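Local coordinates for Non-structural protein 2 (Human rotavirus C, PDB 2GU0) that probably binds single-stranded RNA, hydrolyses nucleoside triphosphates and unwinds RNA helices as a homooctamer, serving genome replication and packaging in viral factories, at residues Ala5-Phe10 / Asn81-Thr86. Sequence-based numbering, arbitrary orientation.
Sequences ACFVSF and NLLADT
Leu83 reaches out from its helix to the root of the Phe7 side chain, where its CD1 methyl lies 3.4 Å from Phe7 CB and 3.6 Å from Phe7 CG. The methyl meets the near end of the ring obliquely, while the far end of the ring leads away from segment 81-86. Leu83 has CG anti to its carbonyl carbon (chi1 -64°) and an extended second torsion (chi2 174°), which carries CD1 out to Phe7. One residue further on, the Val8 side chain is directed toward the helix, crossing that of Leu83 at about a right angle. Its CG1 branch makes the approach, 3.8 Å from Leu83 CB and 3.9 Å from the backbone N of Ala84, and comes more loosely to the Ala84 methyl, with CG1 and CB 4.5 Å apart. Leu83 is thus met at its base by Val8 and at its tip by Phe7. All four residues are buried, and no hydrogen bond links the segments; side-chain carbons do nearly all the touching. The contact lays the turn into strand 8-11 against helix 74-90 in the N-terminal part of NSP2. Strand 18-21, the antiparallel partner of 8-11, adds Trp19 beside Val8 and Pro21 beside Ala84. From helix 108-119, Leu111 packs on Leu83, while Val108, a predicted ATP-binding residue, touches Phe7.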
ATOM      1  N   ALA A   5      -6.421 -35.583 -20.979  1.00 30.85           N
ATOM      2  CA  ALA A   5      -7.688 -35.630 -20.248  1.00 30.79           C
ATOM      3  C   ALA A   5      -7.648 -34.955 -18.873  1.00 30.84           C
ATOM      4  O   ALA A   5      -8.653 -34.927 -18.166  1.00 31.14           O
ATOM      5  CB  ALA A   5      -8.147 -37.074 -20.083  1.00 30.06           C
ATOM      6  N   CYS A   6      -6.494 -34.443 -18.476  1.00 28.98           N
ATOM      7  CA  CYS A   6      -6.410 -33.762 -17.198  1.00 28.80           C
ATOM      8  C   CYS A   6      -6.693 -32.294 -17.444  1.00 29.43           C
ATOM      9  O   CYS A   6      -6.785 -31.511 -16.506  1.00 30.03           O
ATOM     10  CB  CYS A   6      -5.021 -33.888 -16.596  1.00 28.85           C
ATOM     11  SG  CYS A   6      -4.531 -35.543 -16.163  1.00 30.24           S
ATOM     12  N   PHE A   7      -6.843 -31.924 -18.711  1.00 29.49           N
ATOM     13  CA  PHE A   7      -7.089 -30.535 -19.060  1.00 29.57           C
ATOM     14  C   PHE A   7      -8.323 -30.237 -19.897  1.00 30.19           C
ATOM     15  O   PHE A   7      -8.825 -29.111 -19.866  1.00 30.64           O
ATOM     16  CB  PHE A   7      -5.883 -29.970 -19.793  1.00 28.94           C
ATOM     17  CG  PHE A   7      -4.596 -30.185 -19.083  1.00 28.80           C
ATOM     18  CD1 PHE A   7      -3.832 -31.310 -19.339  1.00 27.78           C
ATOM     19  CD2 PHE A   7      -4.142 -29.260 -18.158  1.00 28.76           C
ATOM     20  CE1 PHE A   7      -2.630 -31.512 -18.688  1.00 28.56           C
ATOM     21  CE2 PHE A   7      -2.933 -29.453 -17.498  1.00 30.81           C
ATOM     22  CZ  PHE A   7      -2.175 -30.583 -17.764  1.00 29.77           C
ATOM     23  N   VAL A   8      -8.805 -31.222 -20.651  1.00 29.11           N
ATOM     24  CA  VAL A   8      -9.957 -31.004 -21.515  1.00 28.54           C
ATOM     25  C   VAL A   8     -10.904 -32.190 -21.655  1.00 31.60           C
ATOM     26  O   VAL A   8     -10.480 -33.350 -21.662  1.00 33.46           O
ATOM     27  CB  VAL A   8      -9.500 -30.639 -22.929  1.00 26.59           C
ATOM     28  CG1 VAL A   8      -8.650 -29.404 -22.900  1.00 25.68           C
ATOM     29  CG2 VAL A   8      -8.706 -31.788 -23.516  1.00 26.10           C
ATOM     30  N   SER A   9     -12.194 -31.894 -21.762  1.00 32.79           N
ATOM     31  CA  SER A   9     -13.204 -32.928 -21.962  1.00 33.59           C
ATOM     32  C   SER A   9     -13.730 -32.660 -23.364  1.00 35.82           C
ATOM     33  O   SER A   9     -13.384 -31.633 -23.956  1.00 37.19           O
ATOM     34  CB  SER A   9     -14.320 -32.822 -20.921  1.00 29.82           C
ATOM     35  OG  SER A   9     -14.833 -31.516 -20.850  1.00 29.17           O
ATOM     36  N   PHE A  10     -14.554 -33.550 -23.910  1.00 37.23           N
ATOM     37  CA  PHE A  10     -15.041 -33.332 -25.271  1.00 38.44           C
ATOM     38  C   PHE A  10     -16.501 -33.692 -25.507  1.00 40.55           C
ATOM     39  O   PHE A  10     -17.143 -34.342 -24.685  1.00 40.32           O
ATOM     40  CB  PHE A  10     -14.173 -34.123 -26.249  1.00 36.79           C
ATOM     41  CG  PHE A  10     -14.156 -35.594 -25.967  1.00 34.66           C
ATOM     42  CD1 PHE A  10     -15.235 -36.395 -26.319  1.00 33.51           C
ATOM     43  CD2 PHE A  10     -13.099 -36.164 -25.269  1.00 33.01           C
ATOM     44  CE1 PHE A  10     -15.259 -37.745 -25.971  1.00 32.17           C
ATOM     45  CE2 PHE A  10     -13.117 -37.510 -24.918  1.00 32.32           C
ATOM     46  CZ  PHE A  10     -14.200 -38.300 -25.269  1.00 31.73           C
ATOM     47  N   ASN A  81      -7.459 -23.453 -21.138  1.00 32.42           N
ATOM     48  CA  ASN A  81      -8.137 -22.760 -22.224  1.00 30.96           C
ATOM     49  C   ASN A  81      -7.349 -22.763 -23.521  1.00 31.72           C
ATOM     50  O   ASN A  81      -7.916 -22.779 -24.603  1.00 32.27           O
ATOM     51  CB  ASN A  81      -8.482 -21.343 -21.804  1.00 28.60           C
ATOM     52  CG  ASN A  81      -9.735 -21.293 -20.969  1.00 31.75           C
ATOM     53  OD1 ASN A  81      -9.679 -21.189 -19.749  1.00 32.14           O
ATOM     54  ND2 ASN A  81     -10.882 -21.398 -21.623  1.00 33.14           N
ATOM     55  N   LEU A  82      -6.030 -22.750 -23.411  1.00 32.64           N
ATOM     56  CA  LEU A  82      -5.174 -22.782 -24.581  1.00 30.78           C
ATOM     57  C   LEU A  82      -5.408 -24.121 -25.287  1.00 30.68           C
ATOM     58  O   LEU A  82      -5.577 -24.183 -26.502  1.00 30.53           O
ATOM     59  CB  LEU A  82      -3.715 -22.659 -24.149  1.00 29.14           C
ATOM     60  CG  LEU A  82      -2.701 -22.769 -25.279  1.00 30.26           C
ATOM     61  CD1 LEU A  82      -2.812 -21.556 -26.181  1.00 29.21           C
ATOM     62  CD2 LEU A  82      -1.309 -22.879 -24.691  1.00 30.44           C
ATOM     63  N   LEU A  83      -5.434 -25.193 -24.510  1.00 29.22           N
ATOM     64  CA  LEU A  83      -5.644 -26.508 -25.076  1.00 29.96           C
ATOM     65  C   LEU A  83      -7.011 -26.639 -25.751  1.00 31.23           C
ATOM     66  O   LEU A  83      -7.103 -27.138 -26.870  1.00 33.09           O
ATOM     67  CB  LEU A  83      -5.453 -27.572 -23.993  1.00 28.71           C
ATOM     68  CG  LEU A  83      -4.021 -27.620 -23.436  1.00 29.18           C
ATOM     69  CD1 LEU A  83      -3.937 -28.591 -22.276  1.00 28.41           C
ATOM     70  CD2 LEU A  83      -3.050 -28.022 -24.540  1.00 25.92           C
ATOM     71  N   ALA A  84      -8.071 -26.187 -25.092  1.00 31.12           N
ATOM     72  CA  ALA A  84      -9.403 -26.266 -25.687  1.00 31.20           C
ATOM     73  C   ALA A  84      -9.420 -25.464 -26.996  1.00 31.40           C
ATOM     74  O   ALA A  84      -9.667 -26.003 -28.069  1.00 31.53           O
ATOM     75  CB  ALA A  84     -10.454 -25.732 -24.713  1.00 28.76           C
ATOM     76  N   ASP A  85      -9.154 -24.172 -26.900  1.00 32.60           N
ATOM     77  CA  ASP A  85      -9.109 -23.311 -28.074  1.00 34.38           C
ATOM     78  C   ASP A  85      -8.324 -23.978 -29.182  1.00 35.42           C
ATOM     79  O   ASP A  85      -8.800 -24.105 -30.304  1.00 36.00           O
ATOM     80  CB  ASP A  85      -8.417 -21.998 -27.739  1.00 34.64           C
ATOM     81  CG  ASP A  85      -9.250 -21.115 -26.872  1.00 36.03           C
ATOM     82  OD1 ASP A  85     -10.173 -21.632 -26.212  1.00 38.86           O
ATOM     83  OD2 ASP A  85      -8.978 -19.901 -26.849  1.00 40.25           O
ATOM     84  N   THR A  86      -7.106 -24.394 -28.863  1.00 35.96           N
ATOM     85  CA  THR A  86      -6.267 -25.026 -29.860  1.00 36.98           C
ATOM     86  C   THR A  86      -6.983 -26.213 -30.476  1.00 37.27           C
ATOM     87  O   THR A  86      -7.341 -26.179 -31.646  1.00 38.87           O
ATOM     88  CB  THR A  86      -4.936 -25.473 -29.255  1.00 36.91           C
ATOM     89  OG1 THR A  86      -4.231 -24.322 -28.776  1.00 38.90           O
ATOM     90  CG2 THR A  86      -4.084 -26.176 -30.297  1.00 37.53           C
TER